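Local coordinates for protein ketosynthase (Streptomyces sp. MSC090213JE08, PDB 6KXD) that probably catalyses the decarboxylative condensation of malonyl-ACP with an ACP-bound acyl chain, as the ketosynthase of a highly reducing type II polyketide synthase, at residues 7-11 / 184-190; 118-122 / 139-143. All blocks are in the same frame, centred on the assembly; numbering follows the deposited sequence.

Contact 1. Residues 7-11 / 184-190; sequences RRRVV and IRSGEVD
Arg8 reaches across the end of helix 172-185 and fixes its guanidinium edge-on to the carbonyl of Ile184. Two nitrogens bind the same oxygen side-on: Arg8 NH2 lies 2.7 Å and Arg8 NE 3.0 Å from Ile184 O, which sits within about 11° of the guanidinium plane. That oxygen also accepts from Gly187 N, so three N-H groups converge on it. A bend at chi3 (-47°) swings the guanidinium toward Ile184 O and Asp190; Arg8 NH2 forms a salt bridge with Asp190, its hydrogen bond to OD1 weak at 3.3 Å. The Arg7 and Arg185 guanidiniums stack face to face, centres 3.6 Å apart and planes 11° apart; the Asp287 carboxylate forms a salt bridge with Arg185 NH1 and probably eases the like charges, while its backbone O accepts a hydrogen bond from Arg7 NH2. Deeper in, Val10 CG2 touches Ile184 CG2 at 3.5 Å. One water accepts from Arg8 N and donates to Arg185 O, joining the two backbones. The contact ties the start of strand 10-19 to the C-terminal end of helix 172-185, with Leu240 and Ser242 of strand 234-242 packing against both segments and Glu244 of helix 243-247 pairing with Arg8 NH1.

Contact 2. Residues 118-122 / 139-143; sequences DIAVL and LARRI
Helix 116-129 packs against the short helix 137-140 and the type I turn from Ala140 to Ile143 that overlaps its end, within the N-terminal beta-ketoacyl synthase region. Asp118 and Arg142 supply the polar part. Arg142 presents its NE side, with NE 2.8 Å from Asp118 OD2 and NH2 3.1 Å from Asp118 OD1, one nitrogen to each oxygen. The bond from NE is the straighter, at 164°, and OD2 lies in the guanidinium plane. The carboxylate, however, is turned by 62° against that plane, so both nitrogens approach from above it instead of lying coplanar with it. This bidentate pair restrains the rotation of both groups. Arg142 CG sits between the backbone N and the carbonyl carbon (chi1 79°), from where the extended chain carries NE to Asp118; its NH1 is held separately by the carbonyl of Asp73.

Leu139 links the salt bridge to the apolar part of the interface. Its CD2 lies over one face of the Arg142 guanidinium, offset toward the rim, and 3.5 Å from Asp118 OD1, while CD1 presses on Val121 CG1 at 3.4 Å, tighter than usual carbon contact. Leu122 and Leu139 run past each other in opposite directions, Leu122 CD2 meeting Leu139 CB at 3.6 Å. Ile143 CG2 touches both Ile119 CG1 (3.8 Å) and Leu122 CD1 (3.9 Å).

Both helices, 116-129 and 137-140, lie between strands 105-110 and 161-166 in the chain, and the contact borders the dimer partner: Phe215 of the neighbouring subunit packs on Ala140 and Ile143, and its Tyr136 touches Ala120 of helix 116-129.

Overall arrangement
Contacts 1 and 2 lie in separate parts of one thiolase-type fold: their centres lie 37 Å apart, their nearest atoms about 25 Å apart. In sequence, contact 2 is nested in the loop closed by contact 1, a local closure across 16 residues inside a long-range one spanning 172. They lie 22 and 23 Å from the centre of the chain. Contact 1 lies at the start of strand 10-19, which runs inside the main sheet between strands 234-242 and 255-264; contact 2 joins helix 116-129 to helix 137-140 and its turn. Both border the neighbouring subunit, whose Arg189 and Arg190 pair with Glu188 at contact 1 and whose Ala219 and Thr220 carbonyls bind Arg141 at contact 2.

Contact 1. Residues 7-11 / 184-190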
ATOM      1  N   ARG A   7      20.235  10.329 -15.269  1.00 78.26           N
ATOM      2  CA  ARG A   7      19.100   9.462 -14.807  1.00 75.92           C
ATOM      3  C   ARG A   7      17.890   9.688 -15.715  1.00 70.18           C
ATOM      4  O   ARG A   7      17.679  10.790 -16.217  1.00 64.36           O
ATOM      5  CB  ARG A   7      18.757   9.741 -13.338  1.00 78.54           C
ATOM      6  CG  ARG A   7      17.876  10.960 -13.112  1.00 75.52           C
ATOM      7  CD  ARG A   7      17.488  11.101 -11.654  1.00 76.78           C
ATOM      8  NE  ARG A   7      16.805  12.364 -11.438  1.00 70.24           N
ATOM      9  CZ  ARG A   7      16.687  12.964 -10.268  1.00 68.49           C
ATOM     10  NH1 ARG A   7      17.049  12.327  -9.168  1.00 59.85           N
ATOM     11  NH2 ARG A   7      16.243  14.212 -10.213  1.00 64.68           N
ATOM     12  N   ARG A   8      17.101   8.631 -15.926  1.00 67.70           N
ATOM     13  CA  ARG A   8      16.036   8.655 -16.924  1.00 63.36           C
ATOM     14  C   ARG A   8      14.950   9.619 -16.454  1.00 61.24           C
ATOM     15  O   ARG A   8      14.614   9.658 -15.263  1.00 57.39           O
ATOM     16  CB  ARG A   8      15.414   7.278 -17.156  1.00 65.01           C
ATOM     17  CG  ARG A   8      16.423   6.161 -17.376  1.00 72.58           C
ATOM     18  CD  ARG A   8      15.847   5.089 -18.279  1.00 77.12           C
ATOM     19  NE  ARG A   8      14.498   4.706 -17.876  1.00 70.32           N
ATOM     20  CZ  ARG A   8      13.626   4.058 -18.647  1.00 71.97           C
ATOM     21  NH1 ARG A   8      13.654   4.198 -19.966  1.00 75.62           N
ATOM     22  NH2 ARG A   8      12.734   3.258 -18.088  1.00 56.32           N
ATOM     23  N   ARG A   9      14.418  10.375 -17.414  1.00 57.47           N
ATOM     24  CA  ARG A   9      13.400  11.379 -17.169  1.00 56.19           C
ATOM     25  C   ARG A   9      12.036  10.726 -17.392  1.00 55.47           C
ATOM     26  O   ARG A   9      11.895   9.858 -18.221  1.00 53.84           O
ATOM     27  CB  ARG A   9      13.591  12.587 -18.090  1.00 60.38           C
ATOM     28  CG  ARG A   9      14.642  13.584 -17.617  1.00 58.78           C
ATOM     29  CD  ARG A   9      14.937  14.650 -18.660  1.00 64.42           C
ATOM     30  NE  ARG A   9      13.755  15.133 -19.367  1.00 68.58           N
ATOM     31  CZ  ARG A   9      13.305  16.387 -19.358  1.00 73.37           C
ATOM     32  NH1 ARG A   9      13.710  17.240 -18.435  1.00 84.52           N
ATOM     33  NH2 ARG A   9      12.431  16.784 -20.265  1.00 75.29           N
ATOM     34  N   VAL A  10      11.062  11.127 -16.576  1.00 54.62           N
ATOM     35  CA  VAL A  10       9.743  10.497 -16.525  1.00 52.30           C
ATOM     36  C   VAL A  10       8.672  11.581 -16.624  1.00 46.48           C
ATOM     37  O   VAL A  10       8.719  12.565 -15.869  1.00 55.20           O
ATOM     38  CB  VAL A  10       9.582   9.715 -15.209  1.00 49.33           C
ATOM     39  CG1 VAL A  10       8.199   9.076 -15.089  1.00 49.10           C
ATOM     40  CG2 VAL A  10      10.709   8.711 -15.033  1.00 52.99           C
ATOM     41  N   VAL A  11       7.662  11.336 -17.456  1.00 52.44           N
ATOM     42  CA  VAL A  11       6.680  12.320 -17.818  1.00 47.89           C
ATOM     43  C   VAL A  11       5.273  11.749 -17.661  1.00 50.37           C
ATOM     44  O   VAL A  11       5.060  10.550 -17.732  1.00 49.31           O
ATOM     45  CB  VAL A  11       6.941  12.835 -19.249  1.00 54.40           C
ATOM     46  CG1 VAL A  11       8.180  13.730 -19.281  1.00 51.96           C
ATOM     47  CG2 VAL A  11       7.070  11.699 -20.260  1.00 50.63           C
ATOM     48  N   ILE A 184      10.309   3.408 -13.266  1.00 43.53           N
ATOM     49  CA  ILE A 184      10.750   3.837 -14.614  1.00 47.85           C
ATOM     50  C   ILE A 184      12.222   4.267 -14.567  1.00 45.47           C
ATOM     51  O   ILE A 184      13.005   3.899 -15.444  1.00 51.57           O
ATOM     52  CB  ILE A 184       9.825   4.918 -15.192  1.00 48.65           C
ATOM     53  CG1 ILE A 184       8.445   4.331 -15.468  1.00 47.17           C
ATOM     54  CG2 ILE A 184      10.422   5.523 -16.458  1.00 52.07           C
ATOM     55  CD1 ILE A 184       7.366   5.353 -15.695  1.00 43.60           C
ATOM     56  N   ARG A 185      12.622   4.999 -13.529  1.00 48.03           N
ATOM     57  CA  ARG A 185      14.000   5.488 -13.447  1.00 48.92           C
ATOM     58  C   ARG A 185      14.985   4.311 -13.446  1.00 54.66           C
ATOM     59  O   ARG A 185      16.069   4.435 -14.011  1.00 54.88           O
ATOM     60  CB  ARG A 185      14.268   6.330 -12.206  1.00 47.23           C
ATOM     61  CG  ARG A 185      13.880   7.789 -12.353  1.00 52.60           C
ATOM     62  CD  ARG A 185      14.158   8.467 -11.023  1.00 56.94           C
ATOM     63  NE  ARG A 185      13.969   9.896 -11.066  1.00 59.34           N
ATOM     64  CZ  ARG A 185      13.983  10.667  -9.988  1.00 59.25           C
ATOM     65  NH1 ARG A 185      14.524  10.223  -8.861  1.00 52.68           N
ATOM     66  NH2 ARG A 185      13.451  11.870 -10.051  1.00 60.38           N
ATOM     67  N   SER A 186      14.572   3.181 -12.858  1.00 50.07           N
ATOM     68  CA  SER A 186      15.376   1.965 -12.745  1.00 48.97           C
ATOM     69  C   SER A 186      15.658   1.329 -14.102  1.00 45.84           C
ATOM     70  O   SER A 186      16.475   0.401 -14.177  1.00 50.25           O
ATOM     71  CB  SER A 186      14.717   0.952 -11.872  1.00 50.11           C
ATOM     72  OG  SER A 186      13.675   0.302 -12.569  1.00 44.11           O
ATOM     73  N   GLY A 187      14.859   1.693 -15.101  1.00 48.71           N
ATOM     74  CA  GLY A 187      14.968   1.204 -16.413  1.00 48.17           C
ATOM     75  C   GLY A 187      14.175  -0.063 -16.628  1.00 47.35           C
ATOM     76  O   GLY A 187      14.042  -0.515 -17.742  1.00 54.48           O
ATOM     77  N   GLU A 188      13.627  -0.643 -15.564  1.00 47.96           N
ATOM     78  CA  GLU A 188      12.994  -1.959 -15.659  1.00 47.36           C
ATOM     79  C   GLU A 188      11.631  -1.917 -16.357  1.00 47.75           C
ATOM     80  O   GLU A 188      11.177  -2.935 -16.869  1.00 49.94           O
ATOM     81  CB  GLU A 188      12.888  -2.562 -14.263  1.00 44.44           C
ATOM     82  CG  GLU A 188      14.227  -3.040 -13.739  1.00 52.45           C
ATOM     83  CD  GLU A 188      14.265  -3.287 -12.245  1.00 59.05           C
ATOM     84  OE1 GLU A 188      13.193  -3.482 -11.644  1.00 54.21           O
ATOM     85  OE2 GLU A 188      15.388  -3.287 -11.686  1.00 62.63           O
ATOM     86  N   VAL A 189      10.970  -0.754 -16.350  1.00 45.00           N
ATOM     87  CA  VAL A 189       9.735  -0.564 -17.033  1.00 47.32           C
ATOM     88  C   VAL A 189       9.767   0.833 -17.617  1.00 41.08           C
ATOM     89  O   VAL A 189      10.482   1.670 -17.111  1.00 46.82           O
ATOM     90  CB  VAL A 189       8.510  -0.729 -16.104  1.00 46.80           C
ATOM     91  CG1 VAL A 189       8.439  -2.141 -15.532  1.00 44.19           C
ATOM     92  CG2 VAL A 189       8.495   0.323 -15.007  1.00 42.34           C
ATOM     93  N   ASP A 190       8.974   1.042 -18.666  1.00 45.66           N
ATOM     94  CA  ASP A 190       8.907   2.296 -19.357  1.00 53.00           C
ATOM     95  C   ASP A 190       7.558   2.951 -19.089  1.00 48.62           C
ATOM     96  O   ASP A 190       7.299   4.067 -19.534  1.00 50.49           O
ATOM     97  CB  ASP A 190       9.158   2.101 -20.854  1.00 60.89           C
ATOM     98  CG  ASP A 190      10.637   2.048 -21.188  1.00 74.58           C
ATOM     99  OD1 ASP A 190      11.374   1.345 -20.466  1.00 83.61           O
ATOM    100  OD2 ASP A 190      11.052   2.727 -22.155  1.00 91.66           O
TER
HETATM  101  O   HOH W   1      17.317   6.997 -13.965  1.00 60.55           O

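Contact 2. Residues 118-122 / 139-143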
ATOM      1  N   ASP A 118     -17.887  -2.534   1.413  1.00 41.65           N
ATOM      2  CA  ASP A 118     -18.204  -3.947   1.262  1.00 41.47           C
ATOM      3  C   ASP A 118     -18.021  -4.679   2.584  1.00 43.23           C
ATOM      4  O   ASP A 118     -18.775  -5.578   2.898  1.00 41.17           O
ATOM      5  CB  ASP A 118     -17.399  -4.584   0.117  1.00 46.17           C
ATOM      6  CG  ASP A 118     -17.824  -4.078  -1.244  1.00 50.27           C
ATOM      7  OD1 ASP A 118     -18.989  -3.683  -1.364  1.00 50.34           O
ATOM      8  OD2 ASP A 118     -16.993  -4.104  -2.174  1.00 52.41           O
ATOM      9  N   ILE A 119     -16.967  -4.351   3.358  1.00 38.89           N
ATOM     10  CA  ILE A 119     -16.756  -5.008   4.642  1.00 38.28           C
ATOM     11  C   ILE A 119     -17.982  -4.717   5.531  1.00 37.69           C
ATOM     12  O   ILE A 119     -18.475  -5.638   6.205  1.00 40.22           O
ATOM     13  CB  ILE A 119     -15.446  -4.564   5.330  1.00 37.70           C
ATOM     14  CG1 ILE A 119     -14.235  -5.017   4.501  1.00 42.68           C
ATOM     15  CG2 ILE A 119     -15.353  -5.089   6.739  1.00 42.16           C
ATOM     16  CD1 ILE A 119     -12.905  -4.596   5.081  1.00 42.45           C
ATOM     17  N   ALA A 120     -18.436  -3.475   5.495  1.00 40.24           N
ATOM     18  CA  ALA A 120     -19.584  -3.053   6.355  1.00 40.59           C
ATOM     19  C   ALA A 120     -20.832  -3.843   5.930  1.00 41.56           C
ATOM     20  O   ALA A 120     -21.490  -4.473   6.744  1.00 46.23           O
ATOM     21  CB  ALA A 120     -19.788  -1.577   6.234  1.00 42.93           C
ATOM     22  N   VAL A 121     -21.019  -3.947   4.628  1.00 40.72           N
ATOM     23  CA  VAL A 121     -22.191  -4.669   4.126  1.00 41.73           C
ATOM     24  C   VAL A 121     -22.126  -6.136   4.503  1.00 46.54           C
ATOM     25  O   VAL A 121     -23.157  -6.761   4.885  1.00 43.19           O
ATOM     26  CB  VAL A 121     -22.357  -4.468   2.615  1.00 44.56           C
ATOM     27  CG1 VAL A 121     -23.448  -5.386   2.079  1.00 46.74           C
ATOM     28  CG2 VAL A 121     -22.620  -3.027   2.228  1.00 47.11           C
ATOM     29  N   LEU A 122     -20.929  -6.726   4.437  1.00 43.03           N
ATOM     30  CA  LEU A 122     -20.740  -8.076   4.937  1.00 44.52           C
ATOM     31  C   LEU A 122     -21.163  -8.203   6.398  1.00 47.56           C
ATOM     32  O   LEU A 122     -21.810  -9.190   6.778  1.00 41.76           O
ATOM     33  CB  LEU A 122     -19.276  -8.506   4.796  1.00 43.39           C
ATOM     34  CG  LEU A 122     -18.855  -8.941   3.400  1.00 39.30           C
ATOM     35  CD1 LEU A 122     -17.335  -8.932   3.279  1.00 42.69           C
ATOM     36  CD2 LEU A 122     -19.402 -10.315   3.126  1.00 42.88           C
ATOM     37  N   LEU A 139     -18.993 -10.419  -2.111  1.00 43.39           N
ATOM     38  CA  LEU A 139     -18.431  -9.360  -1.321  1.00 45.95           C
ATOM     39  C   LEU A 139     -17.118  -9.785  -0.682  1.00 38.25           C
ATOM     40  O   LEU A 139     -16.132  -9.007  -0.758  1.00 44.03           O
ATOM     41  CB  LEU A 139     -19.409  -8.953  -0.219  1.00 48.12           C
ATOM     42  CG  LEU A 139     -20.625  -8.163  -0.674  1.00 54.13           C
ATOM     43  CD1 LEU A 139     -21.434  -7.698   0.528  1.00 57.38           C
ATOM     44  CD2 LEU A 139     -20.209  -6.981  -1.497  1.00 53.65           C
ATOM     45  N   ALA A 140     -17.097 -10.945  -0.046  1.00 39.95           N
ATOM     46  CA  ALA A 140     -15.927 -11.312   0.725  1.00 40.83           C
ATOM     47  C   ALA A 140     -14.742 -11.478  -0.224  1.00 44.76           C
ATOM     48  O   ALA A 140     -13.655 -11.223   0.159  1.00 41.71           O
ATOM     49  CB  ALA A 140     -16.161 -12.547   1.552  1.00 43.01           C
ATOM     50  N   ARG A 141     -14.985 -11.856  -1.482  1.00 42.76           N
ATOM     51  CA  ARG A 141     -13.859 -12.064  -2.431  1.00 45.91           C
ATOM     52  C   ARG A 141     -13.193 -10.758  -2.890  1.00 43.20           C
ATOM     53  O   ARG A 141     -12.114 -10.798  -3.436  1.00 51.61           O
ATOM     54  CB  ARG A 141     -14.378 -12.808  -3.659  1.00 42.35           C
ATOM     55  CG  ARG A 141     -14.513 -14.287  -3.356  1.00 42.62           C
ATOM     56  CD  ARG A 141     -15.420 -14.929  -4.387  1.00 45.54           C
ATOM     57  NE  ARG A 141     -15.765 -16.262  -3.936  1.00 52.92           N
ATOM     58  CZ  ARG A 141     -16.734 -16.987  -4.464  1.00 53.83           C
ATOM     59  NH1 ARG A 141     -17.518 -16.453  -5.381  1.00 57.88           N
ATOM     60  NH2 ARG A 141     -16.900 -18.228  -4.067  1.00 54.72           N
ATOM     61  N   ARG A 142     -13.840  -9.611  -2.723  1.00 39.96           N
ATOM     62  CA  ARG A 142     -13.344  -8.445  -3.331  1.00 39.39           C
ATOM     63  C   ARG A 142     -12.862  -7.376  -2.337  1.00 36.01           C
ATOM     64  O   ARG A 142     -12.623  -6.290  -2.778  1.00 41.14           O
ATOM     65  CB  ARG A 142     -14.417  -7.926  -4.271  1.00 43.00           C
ATOM     66  CG  ARG A 142     -15.533  -7.162  -3.584  1.00 42.24           C
ATOM     67  CD  ARG A 142     -16.643  -6.983  -4.600  1.00 40.51           C
ATOM     68  NE  ARG A 142     -17.627  -6.053  -4.060  1.00 41.27           N
ATOM     69  CZ  ARG A 142     -18.848  -5.911  -4.548  1.00 48.01           C
ATOM     70  NH1 ARG A 142     -19.289  -6.770  -5.458  1.00 39.20           N
ATOM     71  NH2 ARG A 142     -19.601  -4.917  -4.125  1.00 44.65           N
ATOM     72  N   ILE A 143     -12.758  -7.697  -1.042  1.00 39.94           N
ATOM     73  CA  ILE A 143     -12.490  -6.694   0.008  1.00 39.82           C
ATOM     74  C   ILE A 143     -10.993  -6.419   0.177  1.00 40.18           C
ATOM     75  O   ILE A 143     -10.654  -5.452   0.802  1.00 44.44           O
ATOM     76  CB  ILE A 143     -13.104  -7.092   1.367  1.00 42.31           C
ATOM     77  CG1 ILE A 143     -12.608  -8.454   1.835  1.00 47.71           C
ATOM     78  CG2 ILE A 143     -14.637  -7.028   1.288  1.00 48.63           C
ATOM     79  CD1 ILE A 143     -12.614  -8.644   3.315  1.00 53.75           C
TER